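Mucosa-associated lymphoid tissue lymphoma translocation protein 1 (Isoform 2) (Homo sapiens, PDB 3BFO) probably acts as a cysteine protease, the paracaspase MALT1, and carries immunoglobulin-like domains, the second C2-type one being the domain described here. Local coordinates at residues C25-S30 and C67-D72. Numbering follows the deposited sequence.
Sequences CVAVGS and CHVYND
Ala-27 and Val-69 meet at the tightest point of this contact. Ala-27 CB lies 3.5 Å from Val-69 CG1, closer than usual for two carbons. The other branch of the same valine, CG2, touches Cys-25 SG at 3.7 Å. Val-69 has CG1 anti to its backbone N (chi1 -175°) and CG2 beside that N, which spreads the two methyls over two successive inward-facing residues of the partner strand.

Next to this pair, Cys-25 faces Cys-67. Their CB atoms are 3.9 Å apart. Both SG atoms are anti to their own backbone N. The torsions leave Cys-25 SG and Cys-67 SG 4.4 Å apart, much too far for a disulfide. The cysteines are therefore side by side but not bonded.

This is the core of an immunoglobulin beta sandwich. Strands 21-28 and 63-70 belong to opposite sheets, and the two segments run almost the same way, 5° apart. Their cysteines match the B- and F-strand positions that are disulfide-linked in many immunoglobulin domains. Trp-37 of strand 34-39 packs against both of them, as the core tryptophan does in this fold. Ile-6 and Pro-33 also cover Val-69.

Beyond Val-69 the contact becomes looser and polar, near the domain surface. Asn-71 ND2 comes only to 3.9 Å from Ser-30 C, the carbonyl carbon of an exposed residue. The amide is held by other partners: ND2 bonds to Pro-31 O, in the loop that follows Ser-30, while OD1 accepts the backbone N-H groups of Arg-73, in an Asx turn, and Asp-74, both in the turn after strand 63-70.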
loop_
_atom_site.group_PDB
_atom_site.type_symbol
_atom_site.label_atom_id
_atom_site.label_comp_id
_atom_site.label_asym_id
_atom_site.label_seq_id
_atom_site.Cartn_x
_atom_site.Cartn_y
_atom_site.Cartn_z
ATOM N N CYS A 25 -2.595 1.938 4.287
ATOM C CA CYS A 25 -1.629 2.969 4.706
ATOM C C CYS A 25 -2.455 4.203 4.957
ATOM O O CYS A 25 -3.238 4.596 4.115
ATOM C CB CYS A 25 -0.601 3.161 3.570
ATOM S SG CYS A 25 0.636 4.413 4.044
ATOM N N VAL A 26 -2.303 4.815 6.146
ATOM C CA VAL A 26 -3.062 6.013 6.493
ATOM C C VAL A 26 -2.111 7.062 6.987
ATOM O O VAL A 26 -1.267 6.765 7.839
ATOM C CB VAL A 26 -4.108 5.757 7.588
ATOM C CG1 VAL A 26 -4.964 7.038 7.829
ATOM C CG2 VAL A 26 -4.978 4.586 7.238
ATOM N N ALA A 27 -2.216 8.262 6.461
ATOM C CA ALA A 27 -1.393 9.372 6.868
ATOM C C ALA A 27 -2.274 10.522 7.306
ATOM O O ALA A 27 -3.434 10.618 6.915
ATOM C CB ALA A 27 -0.490 9.830 5.729
ATOM N N VAL A 28 -1.689 11.415 8.099
ATOM C CA VAL A 28 -2.264 12.704 8.424
ATOM C C VAL A 28 -1.381 13.795 7.793
ATOM O O VAL A 28 -0.271 13.544 7.352
ATOM C CB VAL A 28 -2.364 12.904 9.973
ATOM C CG1 VAL A 28 -3.286 11.857 10.617
ATOM C CG2 VAL A 28 -0.966 12.864 10.628
ATOM N N GLY A 29 -1.914 14.996 7.715
ATOM C CA GLY A 29 -1.157 16.124 7.211
ATOM C C GLY A 29 -2.074 17.122 6.568
ATOM O O GLY A 29 -3.211 16.808 6.206
ATOM N N SER A 30 -1.553 18.327 6.388
ATOM C CA SER A 30 -2.278 19.315 5.600
ATOM C C SER A 30 -1.243 20.049 4.782
ATOM O O SER A 30 -0.292 20.603 5.393
ATOM C CB SER A 30 -2.988 20.295 6.557
ATOM O OG SER A 30 -3.691 21.289 5.817
ATOM N N CYS A 67 3.453 2.046 -0.348
ATOM C CA CYS A 67 2.614 3.167 -0.727
ATOM C C CYS A 67 3.419 4.437 -0.624
ATOM O O CYS A 67 4.049 4.677 0.400
ATOM C CB CYS A 67 1.388 3.199 0.195
ATOM S SG CYS A 67 0.125 4.361 -0.288
ATOM N N HIS A 68 3.370 5.249 -1.676
ATOM C CA HIS A 68 3.939 6.596 -1.625
ATOM C C HIS A 68 2.862 7.550 -1.173
ATOM O O HIS A 68 1.762 7.567 -1.731
ATOM C CB HIS A 68 4.468 7.012 -3.003
ATOM C CG HIS A 68 5.167 8.324 -2.978
ATOM N ND1 HIS A 68 6.345 8.518 -2.302
ATOM C CD2 HIS A 68 4.842 9.529 -3.505
ATOM C CE1 HIS A 68 6.756 9.764 -2.454
ATOM N NE2 HIS A 68 5.842 10.418 -3.144
ATOM N N VAL A 69 3.172 8.321 -0.131
ATOM C CA VAL A 69 2.204 9.226 0.475
ATOM C C VAL A 69 2.746 10.633 0.337
ATOM O O VAL A 69 3.907 10.886 0.613
ATOM C CB VAL A 69 1.977 8.877 1.953
ATOM C CG1 VAL A 69 0.894 9.723 2.526
ATOM C CG2 VAL A 69 1.595 7.406 2.093
ATOM N N TYR A 70 1.916 11.571 -0.152
ATOM C CA TYR A 70 2.519 12.848 -0.535
ATOM C C TYR A 70 1.516 13.978 -0.555
ATOM O O TYR A 70 0.288 13.768 -0.748
ATOM C CB TYR A 70 3.186 12.736 -1.927
ATOM C CG TYR A 70 2.232 12.486 -3.058
ATOM C CD1 TYR A 70 1.817 13.528 -3.879
ATOM C CD2 TYR A 70 1.695 11.216 -3.295
ATOM C CE1 TYR A 70 0.949 13.317 -4.894
ATOM C CE2 TYR A 70 0.820 10.993 -4.337
ATOM C CZ TYR A 70 0.429 12.052 -5.109
ATOM O OH TYR A 70 -0.458 11.880 -6.126
ATOM N N ASN A 71 2.040 15.176 -0.410
ATOM C CA ASN A 71 1.274 16.368 -0.746
ATOM C C ASN A 71 2.218 17.329 -1.449
ATOM O O ASN A 71 3.248 16.911 -1.957
ATOM C CB ASN A 71 0.582 16.934 0.480
ATOM C CG ASN A 71 1.534 17.396 1.556
ATOM O OD1 ASN A 71 2.714 17.635 1.298
ATOM N ND2 ASN A 71 1.025 17.568 2.773
ATOM N N ASP A 72 1.826 18.609 -1.584
ATOM C CA ASP A 72 2.637 19.569 -2.317
ATOM C C ASP A 72 3.802 20.143 -1.539
ATOM O O ASP A 72 4.453 21.057 -2.027
ATOM C CB ASP A 72 1.722 20.659 -2.929
ATOM C CG ASP A 72 1.073 21.540 -1.894
ATOM O OD1 ASP A 72 1.408 21.405 -0.704
ATOM O OD2 ASP A 72 0.276 22.430 -2.290
#